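Local atomic coordinates of phosphonate monoester hydrolase (Ruegeria pomeroyi, PDB entry 4UPK), a protein that belongs to the sulfatase family of the alkaline phosphatase clan, is built on a mixed alpha/beta fold, and is modelled as an assembly of four chains. Residues V470-A473 and P478-F481; L480-G485 and P496-D501; H277-P282 and S433-S438; P268-E273 and A283-S288; M361-A366 and G457-L462. All blocks are in the same frame, centred on the assembly; numbering follows the deposited sequence.

Contact 1: V470-A473 and P478-F481; sequences VEFA and PMLF
V470 and M479 form the antiparallel hydrogen-bonded pair that joins the two strands. V470 N donates to M479 O at 3.0 Å, and M479 N returns a bond to V470 O at 2.9 Å. Their side chains leave the same face of the sheet and lie alongside each other, with V470 CB 3.7 Å from M479 CB. Beyond CG the methionine chain is extended at both torsions (chi3 -160°), which carries CE to the rim of the F472 ring, 3.6 Å from CZ and near the ring plane. F481 adds a looser apolar touch, its CE2 4.2 Å from V470 CG2. On the other face E471 runs beside P478, its OE1 3.6 Å from P478 CB, while OE2 is taken by S506 and by a salt bridge to R507 of the second subunit. Further out, H277 and F279 cover M479, and V459 and I461 of the neighbouring strand pack on V470. Segments 470-472 and 479-481 run at 175° with their axes 6.5 Å apart; they belong to the beta hairpin of strands 467-472 and 479-482, the last two strands of a four-stranded antiparallel sheet.

Contact 2: L480-G485 and P496-D501; sequences LFDHQG and PAHAAD
L480 and D482, alternate residues of one strand, both direct their side chains at H498, and each meets a different part of it. L480 reaches the base: CG lies anti to the backbone N (chi1 -172°), and methyl CD2 comes within 3.8 Å of H498 CB, the two side chains meeting at a slant. D482 approaches the far end of the ring at roughly a right angle. Its carboxylate plane is turned 71° from the imidazole plane, and OD2 lies 3.9 Å from H498 CE1. D482 OD2 is 4.3 Å from H498 NE2, so the link there goes through a water, which donates to D482 OD2 at 2.6 Å and accepts a weak bond from H498 NE2 at 3.1 Å. The opposite ring nitrogen is held within its own turn, for H498 ND1 donates to D501 OD2 at 3.1 Å, close to the ring plane and on the anti lone pair of the carboxylate. Its other oxygen, D501 OD1, is bridged to R504. D482 OD1 is likewise engaged, receiving Q484 N in an Asx turn and forming a salt bridge with R466. H498 itself sits at the N-cap position of helix 499-515. The strand-to-helix link is apolar at its base and water-mediated at its polar end. The ND1 bond and the weak NE2-water bond would suit a protonated ring, which the carboxylates might favour, though the charge is not established.

Contact 3: H277-P282 and S433-S438; sequences HPFFGP and SELDIS
F279, with the most surface buried here, presents the edge of its ring to I437 and L435. The nearer partner is I437, whose CG2 lies 3.9 Å from F279 CE2, while its CD1 lies 4.2 Å from F279 CD2. Two branches of the isoleucine thus touch consecutive carbons along one side of the ring, and both side chains meet at an oblique angle. I437 holds CG1 between its backbone N and carbonyl carbon (chi1 62°), a rotamer that leaves CG2 and the CD1 tip both facing the phenylalanine. L435 contributes less: CD2 stands 4.4 Å from F279 CZ, near the ring plane, so its contact is a loose apolar touch at the far corner of the ring. The phenylalanine reaches across because CG is anti to its backbone N (chi1 164°), which swings the ring out from the chain.

The backbone behind each partner is fixed by a local polar bond. F279 N donates to H277 ND1 at 3.1 Å, almost in the imidazole plane, a capping bond at the turn that leads into helix 280-286; H277 NE2 in turn bonds P477 O. Around I437, D436 OD1 receives both S438 N at 3.0 Å and S438 OG at 2.7 Å, and it also pairs with R102. W446 of helix 445-450 touches I437. The contact thus joins the capped turn leading into helix 280-286 to the end of strand 431-436, an outermost strand of the four-stranded antiparallel sheet within this chain, where D436 closes an Asx turn.

Contact 4: P268-E273 and A283-S288; sequences PGRDDE and ATRYSS
R270, in the first turn of helix 270-275, and T284, in the C-terminal part of helix 280-286, bring their backbones closest, with CA atoms 7.7 Å apart. From there the arginine side chain spans the gap. It leaves its helix with CG beside the backbone N, continues extended at chi2 and bends at chi3 (77°), which turns the guanidinium onto the second helix. There NH2 donates to T284 O at 3.0 Å. The bond is far from ideal: its N-H...O angle is 136°, the nitrogen stands 70° out of the carbonyl plane instead of on a lone pair, and the oxygen is tilted from the guanidinium plane as well. T284 OG1 lies over one face of the guanidinium, 3.9 Å from R270 NH2, but its hydrogen bonds go to F280 O and G281 O in the preceding turn. R285 comes up at the guanidinium edge through its aliphatic part, with CG 4.1 Å from R270 NH2. Its own charged end leads elsewhere, to a salt bridge with E449, and the two arginine head groups remain apart, R270 NH2 being 6.5 Å from R285 NE.

At the start of its own helix, R270 follows G269, which occupies the N-cap position. G269 N donates to D272 OD2 at 2.7 Å, which ties the residue before the helix to its first turn. E273, more deeply buried, pairs with R355 beyond this interface. The contact is thus an arginine from one short helix bonding a main-chain carbonyl toward the C-terminal part of the next, and it joins two consecutive helices of the sulfatase-family region.

Contact 5: M361-A366 and G457-L462; sequences MTVYDA and GAVAIL
V363 points its side chain at the sheet and meets V459 and I461, alternate residues of strand 458-463. At the root, V363 CA already lies 3.9 Å from the tip methyl CD1 of I461, and CB is 4.0 Å from the same methyl. One bond further out, CG1 touches both partners, 3.9 Å from V459 CG1 and 4.1 Å from I461 CD1. CG1 gains this place by standing anti to the carbonyl carbon (chi1 -60°), whereas CG2 takes the position between the backbone N and that carbon. The side chains of V363 and V459 cross at about a right angle, and I461 comes in more obliquely. The isoleucine methyl also lies 4.0 Å from V363 O, so it rests on the backbone as well as on the side chain of the valine. Every touching group here is an aliphatic carbon apart from that carbonyl oxygen, and the three residues are buried. Nearby, D365 forms a salt bridge with R463 at the end of the same strand. The loop carrying V363 connects strands 340-346 and 372-375 of the large mixed sheet. V470 of strand 467-472 also touches V363, L435 of strand 431-436 packs on V459, and the alternate residues A460 and L462 turn to helix 499-515, which places the small sheet between that helix and the loop.

Contacts 1, 3 and 5 form one buried apolar cluster on the four-stranded sheet, each using a different strand or pair of strands, with centres 7 to 10 Å apart. Contact 1 alone among them adds backbone hydrogen bonds between its segments; contacts 3 and 5 bring pieces of the sulfatase-family region against the sheet through side chains alone. Contact 2 shares strand 479-482 with contact 1 and is also buried, though more peripheral, and there water and histidine-carboxylate chemistry join leucine packing. Contact 4 shares helix 280-286 with contact 3, yet is only partly buried and depends on an arginine-to-carbonyl bond. Contacts 1 and 5 also touch the second subunit.

Contact 1: V470-A473 and P478-F481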
# COMPACT_ATOMS: atom_id res chain seq x y z
N VAL A 470 -2.01 32.49 -25.91
CA VAL A 470 -2.88 31.34 -25.71
C VAL A 470 -2.48 30.30 -26.76
O VAL A 470 -2.44 30.61 -27.95
CB VAL A 470 -4.39 31.67 -25.75
CG1 VAL A 470 -5.25 30.41 -25.62
CG2 VAL A 470 -4.79 32.71 -24.68
N GLU A 471 -2.15 29.06 -26.32
CA GLU A 471 -1.80 27.97 -27.23
C GLU A 471 -2.66 26.76 -26.94
O GLU A 471 -2.85 26.40 -25.78
CB GLU A 471 -0.31 27.60 -27.12
CG GLU A 471 0.63 28.69 -27.64
CD GLU A 471 0.93 28.67 -29.13
OE1 GLU A 471 0.24 27.95 -29.88
OE2 GLU A 471 1.88 29.39 -29.53
N PHE A 472 -3.16 26.12 -28.00
CA PHE A 472 -4.02 24.92 -27.94
C PHE A 472 -3.25 23.64 -28.33
O PHE A 472 -2.44 23.67 -29.25
CB PHE A 472 -5.20 25.07 -28.93
CG PHE A 472 -6.14 26.20 -28.58
CD1 PHE A 472 -5.91 27.49 -29.05
CD2 PHE A 472 -7.22 25.98 -27.74
CE1 PHE A 472 -6.75 28.53 -28.69
CE2 PHE A 472 -8.08 27.03 -27.40
CZ PHE A 472 -7.84 28.29 -27.88
N ALA A 473 -3.57 22.50 -27.66
CA ALA A 473 -3.04 21.16 -27.97
C ALA A 473 -3.70 20.72 -29.28
O ALA A 473 -3.05 20.11 -30.13
CB ALA A 473 -3.38 20.19 -26.85
N PRO A 478 -3.01 30.02 -32.26
CA PRO A 478 -2.79 30.75 -31.01
C PRO A 478 -3.54 32.08 -30.94
O PRO A 478 -4.07 32.58 -31.94
CB PRO A 478 -1.27 31.00 -31.02
CG PRO A 478 -0.86 30.92 -32.43
CD PRO A 478 -1.78 29.94 -33.08
N MET A 479 -3.59 32.66 -29.73
CA MET A 479 -4.13 33.98 -29.50
C MET A 479 -2.97 34.82 -29.00
O MET A 479 -2.10 34.32 -28.30
CB MET A 479 -5.28 34.01 -28.47
CG MET A 479 -6.37 33.01 -28.72
SD MET A 479 -7.81 33.36 -27.72
CE MET A 479 -8.64 31.80 -27.74
N LEU A 480 -2.95 36.08 -29.36
CA LEU A 480 -1.93 37.00 -28.89
C LEU A 480 -2.57 38.35 -28.58
O LEU A 480 -3.16 38.95 -29.45
CB LEU A 480 -0.76 37.12 -29.85
CG LEU A 480 0.44 37.92 -29.33
CD1 LEU A 480 1.15 37.18 -28.22
CD2 LEU A 480 1.38 38.27 -30.47
N PHE A 481 -2.48 38.79 -27.30
CA PHE A 481 -3.03 40.05 -26.82
C PHE A 481 -1.90 40.96 -26.37
O PHE A 481 -1.13 40.61 -25.49
CB PHE A 481 -4.07 39.81 -25.70
CG PHE A 481 -5.11 38.75 -26.04
CD1 PHE A 481 -6.01 38.94 -27.08
CD2 PHE A 481 -5.20 37.58 -25.29
CE1 PHE A 481 -6.96 37.96 -27.40
CE2 PHE A 481 -6.16 36.61 -25.59
CZ PHE A 481 -7.04 36.81 -26.64

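Contact 2: L480-G485 and P496-D501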
# COMPACT_ATOMS: atom_id res chain seq x y z
N LEU A 480 -2.95 36.08 -29.36
CA LEU A 480 -1.93 37.00 -28.89
C LEU A 480 -2.57 38.35 -28.58
O LEU A 480 -3.16 38.95 -29.45
CB LEU A 480 -0.76 37.12 -29.85
CG LEU A 480 0.44 37.92 -29.33
CD1 LEU A 480 1.15 37.18 -28.22
CD2 LEU A 480 1.38 38.27 -30.47
N PHE A 481 -2.48 38.79 -27.30
CA PHE A 481 -3.03 40.05 -26.82
C PHE A 481 -1.90 40.96 -26.37
O PHE A 481 -1.13 40.61 -25.49
CB PHE A 481 -4.07 39.81 -25.70
CG PHE A 481 -5.11 38.75 -26.04
CD1 PHE A 481 -6.01 38.94 -27.08
CD2 PHE A 481 -5.20 37.58 -25.29
CE1 PHE A 481 -6.96 37.96 -27.40
CE2 PHE A 481 -6.16 36.61 -25.59
CZ PHE A 481 -7.04 36.81 -26.64
N ASP A 482 -1.78 42.13 -27.01
CA ASP A 482 -0.78 43.15 -26.70
C ASP A 482 -1.37 44.17 -25.70
O ASP A 482 -2.29 44.92 -26.05
CB ASP A 482 -0.32 43.83 -28.00
CG ASP A 482 0.75 44.90 -27.88
OD1 ASP A 482 1.28 45.10 -26.75
OD2 ASP A 482 1.03 45.58 -28.89
N HIS A 483 -0.83 44.22 -24.47
CA HIS A 483 -1.27 45.14 -23.44
C HIS A 483 -0.78 46.60 -23.63
O HIS A 483 -1.25 47.50 -22.93
CB HIS A 483 -1.10 44.57 -22.02
CG HIS A 483 -1.78 43.23 -21.84
ND1 HIS A 483 -3.18 43.12 -21.80
CD2 HIS A 483 -1.25 42.00 -21.71
CE1 HIS A 483 -3.43 41.83 -21.64
NE2 HIS A 483 -2.30 41.11 -21.58
N GLN A 484 0.10 46.84 -24.62
CA GLN A 484 0.56 48.17 -25.02
C GLN A 484 -0.32 48.68 -26.18
O GLN A 484 -0.25 49.85 -26.54
CB GLN A 484 2.03 48.13 -25.43
CG GLN A 484 2.99 48.47 -24.29
CD GLN A 484 4.44 48.26 -24.66
OE1 GLN A 484 5.19 47.65 -23.90
NE2 GLN A 484 4.86 48.75 -25.82
N GLY A 485 -1.13 47.78 -26.75
CA GLY A 485 -2.08 48.04 -27.83
C GLY A 485 -3.50 47.95 -27.33
O GLY A 485 -3.85 48.61 -26.35
N PRO A 496 1.33 39.85 -39.27
CA PRO A 496 2.75 39.55 -39.55
C PRO A 496 3.75 40.36 -38.72
O PRO A 496 4.86 39.89 -38.46
CB PRO A 496 2.90 39.85 -41.06
CG PRO A 496 1.51 39.81 -41.59
CD PRO A 496 0.62 40.29 -40.49
N ALA A 497 3.35 41.57 -38.29
CA ALA A 497 4.15 42.47 -37.47
C ALA A 497 4.42 41.89 -36.06
O ALA A 497 5.34 42.37 -35.39
CB ALA A 497 3.45 43.83 -37.38
N HIS A 498 3.62 40.88 -35.62
CA HIS A 498 3.74 40.20 -34.33
C HIS A 498 4.26 38.76 -34.40
O HIS A 498 4.26 38.06 -33.39
CB HIS A 498 2.41 40.27 -33.56
CG HIS A 498 2.04 41.65 -33.09
ND1 HIS A 498 2.77 42.30 -32.11
CD2 HIS A 498 1.03 42.45 -33.49
CE1 HIS A 498 2.17 43.48 -31.94
NE2 HIS A 498 1.13 43.61 -32.75
N ALA A 499 4.71 38.31 -35.58
CA ALA A 499 5.23 36.95 -35.80
C ALA A 499 6.46 36.60 -34.93
O ALA A 499 6.54 35.50 -34.40
CB ALA A 499 5.51 36.71 -37.29
N ALA A 500 7.39 37.56 -34.77
CA ALA A 500 8.58 37.39 -33.93
C ALA A 500 8.22 37.35 -32.43
O ALA A 500 8.84 36.57 -31.70
CB ALA A 500 9.59 38.49 -34.22
N ASP A 501 7.21 38.15 -31.98
CA ASP A 501 6.75 38.15 -30.58
C ASP A 501 6.09 36.84 -30.28
O ASP A 501 6.36 36.25 -29.23
CB ASP A 501 5.79 39.31 -30.30
CG ASP A 501 6.34 40.70 -30.52
OD1 ASP A 501 7.40 41.02 -29.95
OD2 ASP A 501 5.64 41.52 -31.14
O HOH W 1 -0.62 45.39 -30.87

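Contact 3: H277-P282 and S433-S438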
# COMPACT_ATOMS: atom_id res chain seq x y z
N HIS A 277 -11.49 34.82 -32.21
CA HIS A 277 -10.98 33.45 -32.26
C HIS A 277 -12.18 32.50 -32.16
O HIS A 277 -13.09 32.76 -31.36
CB HIS A 277 -9.91 33.16 -31.16
CG HIS A 277 -9.14 31.88 -31.32
ND1 HIS A 277 -9.73 30.64 -31.05
CD2 HIS A 277 -7.84 31.68 -31.65
CE1 HIS A 277 -8.78 29.74 -31.28
NE2 HIS A 277 -7.62 30.32 -31.62
N PRO A 278 -12.21 31.41 -32.97
CA PRO A 278 -13.35 30.47 -32.93
C PRO A 278 -13.67 29.82 -31.58
O PRO A 278 -14.81 29.38 -31.41
CB PRO A 278 -12.94 29.40 -33.95
CG PRO A 278 -12.00 30.08 -34.85
CD PRO A 278 -11.22 30.99 -33.98
N PHE A 279 -12.69 29.74 -30.65
CA PHE A 279 -12.80 29.19 -29.28
C PHE A 279 -13.96 29.84 -28.49
O PHE A 279 -14.58 29.19 -27.66
CB PHE A 279 -11.47 29.43 -28.52
CG PHE A 279 -11.53 29.27 -27.01
CD1 PHE A 279 -11.86 30.35 -26.19
CD2 PHE A 279 -11.31 28.04 -26.40
CE1 PHE A 279 -11.97 30.20 -24.81
CE2 PHE A 279 -11.41 27.89 -25.02
CZ PHE A 279 -11.73 28.97 -24.23
N PHE A 280 -14.20 31.15 -28.74
CA PHE A 280 -15.20 32.00 -28.09
C PHE A 280 -16.63 31.75 -28.49
O PHE A 280 -17.55 32.20 -27.79
CB PHE A 280 -14.81 33.49 -28.17
CG PHE A 280 -13.50 33.78 -27.47
CD1 PHE A 280 -13.36 33.57 -26.11
CD2 PHE A 280 -12.41 34.24 -28.19
CE1 PHE A 280 -12.14 33.80 -25.48
CE2 PHE A 280 -11.20 34.52 -27.55
CZ PHE A 280 -11.07 34.27 -26.21
N GLY A 281 -16.82 31.03 -29.60
CA GLY A 281 -18.11 30.56 -30.07
C GLY A 281 -18.66 29.66 -28.99
O GLY A 281 -19.56 30.08 -28.25
N PRO A 282 -18.04 28.46 -28.79
CA PRO A 282 -18.47 27.57 -27.69
C PRO A 282 -18.32 28.18 -26.28
O PRO A 282 -19.13 27.88 -25.42
CB PRO A 282 -17.57 26.35 -27.86
CG PRO A 282 -17.17 26.36 -29.32
CD PRO A 282 -16.97 27.81 -29.59
N SER A 433 -1.17 29.67 -16.85
CA SER A 433 -2.46 29.02 -16.57
C SER A 433 -2.78 27.95 -17.60
O SER A 433 -2.31 28.02 -18.72
CB SER A 433 -3.60 30.04 -16.49
OG SER A 433 -3.32 31.01 -15.50
N GLU A 434 -3.58 26.97 -17.22
CA GLU A 434 -4.01 25.87 -18.08
C GLU A 434 -5.52 25.64 -18.00
O GLU A 434 -6.16 25.94 -16.98
CB GLU A 434 -3.29 24.56 -17.70
CG GLU A 434 -1.81 24.53 -18.01
CD GLU A 434 -1.16 23.22 -17.63
OE1 GLU A 434 -1.26 22.25 -18.42
OE2 GLU A 434 -0.70 23.11 -16.48
N LEU A 435 -6.09 25.07 -19.06
CA LEU A 435 -7.51 24.73 -19.12
C LEU A 435 -7.63 23.48 -19.95
O LEU A 435 -6.73 23.16 -20.71
CB LEU A 435 -8.32 25.91 -19.75
CG LEU A 435 -9.85 25.89 -19.61
CD1 LEU A 435 -10.29 26.30 -18.20
CD2 LEU A 435 -10.50 26.84 -20.62
N ASP A 436 -8.70 22.72 -19.74
CA ASP A 436 -8.96 21.53 -20.53
C ASP A 436 -10.38 21.66 -21.05
O ASP A 436 -11.32 21.77 -20.25
CB ASP A 436 -8.75 20.21 -19.75
CG ASP A 436 -8.71 19.01 -20.68
OD1 ASP A 436 -9.76 18.67 -21.25
OD2 ASP A 436 -7.61 18.48 -20.92
N ILE A 437 -10.50 21.72 -22.40
CA ILE A 437 -11.76 21.89 -23.13
C ILE A 437 -12.30 20.57 -23.72
O ILE A 437 -13.05 20.60 -24.71
CB ILE A 437 -11.76 23.12 -24.10
CG1 ILE A 437 -10.69 23.00 -25.20
CG2 ILE A 437 -11.66 24.43 -23.32
CD1 ILE A 437 -10.86 23.90 -26.31
N SER A 438 -11.95 19.43 -23.10
CA SER A 438 -12.43 18.10 -23.47
C SER A 438 -13.08 17.41 -22.25
O SER A 438 -12.85 17.83 -21.12
CB SER A 438 -11.30 17.24 -24.04
OG SER A 438 -10.45 16.75 -23.01

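Contact 4: P268-E273 and A283-S288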
# COMPACT_ATOMS: atom_id res chain seq x y z
N PRO A 268 -19.15 45.08 -29.14
CA PRO A 268 -20.60 45.31 -29.29
C PRO A 268 -21.52 44.08 -29.36
O PRO A 268 -22.56 44.04 -28.72
CB PRO A 268 -20.70 46.25 -30.50
CG PRO A 268 -19.35 46.91 -30.58
CD PRO A 268 -18.37 45.89 -30.11
N GLY A 269 -21.15 43.10 -30.16
CA GLY A 269 -21.98 41.92 -30.36
C GLY A 269 -21.24 40.63 -30.12
O GLY A 269 -20.01 40.63 -30.00
N ARG A 270 -22.00 39.53 -30.04
CA ARG A 270 -21.50 38.18 -29.80
C ARG A 270 -20.60 37.73 -30.94
O ARG A 270 -19.60 37.08 -30.70
CB ARG A 270 -22.68 37.19 -29.60
CG ARG A 270 -23.39 37.39 -28.27
CD ARG A 270 -24.63 36.52 -28.13
NE ARG A 270 -24.31 35.12 -27.82
CZ ARG A 270 -24.13 34.64 -26.58
NH1 ARG A 270 -24.20 35.45 -25.53
NH2 ARG A 270 -23.86 33.36 -26.39
N ASP A 271 -20.98 38.09 -32.18
CA ASP A 271 -20.21 37.74 -33.37
C ASP A 271 -18.87 38.46 -33.42
O ASP A 271 -17.98 37.94 -34.07
CB ASP A 271 -21.00 37.89 -34.68
CG ASP A 271 -21.54 39.27 -34.98
OD1 ASP A 271 -22.01 39.95 -34.04
OD2 ASP A 271 -21.58 39.64 -36.18
N ASP A 272 -18.70 39.62 -32.73
CA ASP A 272 -17.43 40.39 -32.67
C ASP A 272 -16.46 39.67 -31.78
O ASP A 272 -15.26 39.67 -32.04
CB ASP A 272 -17.64 41.81 -32.11
CG ASP A 272 -18.63 42.65 -32.87
OD1 ASP A 272 -18.65 42.56 -34.12
OD2 ASP A 272 -19.39 43.40 -32.23
N GLU A 273 -17.00 39.09 -30.70
CA GLU A 273 -16.27 38.32 -29.71
C GLU A 273 -15.68 37.05 -30.32
O GLU A 273 -14.50 36.74 -30.13
CB GLU A 273 -17.20 38.00 -28.50
CG GLU A 273 -17.40 39.15 -27.53
CD GLU A 273 -16.18 39.88 -27.00
OE1 GLU A 273 -15.05 39.34 -27.06
OE2 GLU A 273 -16.36 40.99 -26.45
N ALA A 283 -17.30 29.04 -26.07
CA ALA A 283 -17.03 29.71 -24.81
C ALA A 283 -18.10 30.72 -24.40
O ALA A 283 -18.43 30.78 -23.22
CB ALA A 283 -15.64 30.34 -24.83
N THR A 284 -18.69 31.50 -25.35
CA THR A 284 -19.79 32.41 -24.99
C THR A 284 -21.11 31.60 -24.87
O THR A 284 -22.09 32.09 -24.33
CB THR A 284 -19.96 33.61 -25.99
OG1 THR A 284 -20.10 33.13 -27.33
CG2 THR A 284 -18.85 34.61 -25.91
N ARG A 285 -21.14 30.37 -25.42
CA ARG A 285 -22.33 29.53 -25.44
C ARG A 285 -22.39 28.52 -24.27
O ARG A 285 -23.45 27.95 -24.05
CB ARG A 285 -22.45 28.80 -26.79
CG ARG A 285 -23.18 29.60 -27.90
CD ARG A 285 -22.72 29.25 -29.32
NE ARG A 285 -22.41 27.83 -29.49
CZ ARG A 285 -21.44 27.34 -30.27
NH1 ARG A 285 -20.70 28.16 -31.01
NH2 ARG A 285 -21.23 26.03 -30.33
N TYR A 286 -21.26 28.33 -23.54
CA TYR A 286 -21.08 27.40 -22.41
C TYR A 286 -21.94 27.79 -21.20
O TYR A 286 -22.59 26.91 -20.62
CB TYR A 286 -19.59 27.32 -22.04
CG TYR A 286 -19.21 26.25 -21.03
CD1 TYR A 286 -18.91 24.95 -21.43
CD2 TYR A 286 -19.08 26.55 -19.67
CE1 TYR A 286 -18.55 23.97 -20.51
CE2 TYR A 286 -18.73 25.58 -18.74
CZ TYR A 286 -18.46 24.29 -19.16
OH TYR A 286 -18.09 23.34 -18.24
N SER A 287 -21.92 29.09 -20.80
CA SER A 287 -22.69 29.67 -19.69
C SER A 287 -23.49 30.87 -20.18
O SER A 287 -23.18 31.45 -21.22
CB SER A 287 -21.77 30.11 -18.55
OG SER A 287 -21.18 29.00 -17.88
N SER A 288 -24.54 31.23 -19.43
CA SER A 288 -25.43 32.34 -19.77
C SER A 288 -26.14 32.84 -18.50
O SER A 288 -26.13 32.12 -17.49
CB SER A 288 -26.47 31.91 -20.82
OG SER A 288 -27.39 30.94 -20.34

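Contact 5: M361-A366 and G457-L462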
# COMPACT_ATOMS: atom_id res chain seq x y z
N MET A 361 -14.77 29.16 -17.84
CA MET A 361 -14.32 28.27 -18.93
C MET A 361 -13.96 29.12 -20.17
O MET A 361 -14.65 29.11 -21.19
CB MET A 361 -15.34 27.16 -19.27
CG MET A 361 -15.35 26.02 -18.25
SD MET A 361 -13.84 25.00 -18.10
CE MET A 361 -13.86 24.16 -19.70
N THR A 362 -12.88 29.91 -20.02
CA THR A 362 -12.35 30.84 -21.02
C THR A 362 -10.85 31.08 -20.76
O THR A 362 -10.27 30.46 -19.86
CB THR A 362 -13.21 32.13 -21.10
OG1 THR A 362 -12.77 32.90 -22.21
CG2 THR A 362 -13.16 32.96 -19.83
N VAL A 363 -10.25 32.01 -21.54
CA VAL A 363 -8.81 32.34 -21.50
C VAL A 363 -8.53 33.78 -21.05
O VAL A 363 -7.36 34.15 -20.92
CB VAL A 363 -8.11 31.99 -22.85
CG1 VAL A 363 -8.22 30.50 -23.15
CG2 VAL A 363 -8.65 32.83 -24.00
N TYR A 364 -9.59 34.61 -20.84
CA TYR A 364 -9.40 35.99 -20.39
C TYR A 364 -9.06 36.06 -18.91
O TYR A 364 -9.52 35.22 -18.13
CB TYR A 364 -10.60 36.90 -20.76
CG TYR A 364 -10.80 37.08 -22.25
CD1 TYR A 364 -9.74 37.51 -23.07
CD2 TYR A 364 -12.04 36.84 -22.84
CE1 TYR A 364 -9.92 37.68 -24.44
CE2 TYR A 364 -12.23 37.04 -24.21
CZ TYR A 364 -11.17 37.46 -25.00
OH TYR A 364 -11.35 37.63 -26.36
N ASP A 365 -8.24 37.07 -18.55
CA ASP A 365 -7.73 37.32 -17.20
C ASP A 365 -8.76 37.33 -16.08
O ASP A 365 -8.47 36.80 -15.01
CB ASP A 365 -6.83 38.58 -17.16
CG ASP A 365 -5.49 38.43 -17.88
OD1 ASP A 365 -5.10 37.27 -18.22
OD2 ASP A 365 -4.80 39.45 -18.06
N ALA A 366 -9.96 37.91 -16.32
CA ALA A 366 -11.04 37.98 -15.33
C ALA A 366 -11.43 36.60 -14.75
O ALA A 366 -11.84 36.51 -13.60
CB ALA A 366 -12.26 38.71 -15.90
N GLY A 457 -7.47 18.24 -25.40
CA GLY A 457 -8.29 19.29 -24.82
C GLY A 457 -7.56 20.42 -24.12
O GLY A 457 -8.17 21.42 -23.75
N ALA A 458 -6.23 20.27 -23.91
CA ALA A 458 -5.42 21.25 -23.19
C ALA A 458 -5.19 22.60 -23.87
O ALA A 458 -4.90 22.69 -25.06
CB ALA A 458 -4.10 20.65 -22.74
N VAL A 459 -5.34 23.65 -23.06
CA VAL A 459 -5.12 25.04 -23.42
C VAL A 459 -4.09 25.56 -22.41
O VAL A 459 -4.09 25.12 -21.25
CB VAL A 459 -6.43 25.89 -23.37
CG1 VAL A 459 -6.22 27.22 -24.06
CG2 VAL A 459 -7.61 25.15 -24.00
N ALA A 460 -3.17 26.42 -22.86
CA ALA A 460 -2.16 27.04 -22.02
C ALA A 460 -2.12 28.54 -22.27
O ALA A 460 -2.32 28.98 -23.41
CB ALA A 460 -0.81 26.41 -22.27
N ILE A 461 -1.94 29.33 -21.17
CA ILE A 461 -1.89 30.80 -21.18
C ILE A 461 -0.56 31.27 -20.54
O ILE A 461 -0.21 30.80 -19.45
CB ILE A 461 -3.12 31.43 -20.45
CG1 ILE A 461 -4.49 30.90 -21.00
CG2 ILE A 461 -3.07 32.97 -20.44
CD1 ILE A 461 -5.58 30.73 -19.99
N LEU A 462 0.17 32.18 -21.20
CA LEU A 462 1.39 32.78 -20.66
C LEU A 462 1.22 34.30 -20.60
O LEU A 462 1.03 34.92 -21.63
CB LEU A 462 2.67 32.37 -21.45
CG LEU A 462 4.00 32.78 -20.81
CD1 LEU A 462 5.01 31.66 -20.89
CD2 LEU A 462 4.57 34.05 -21.45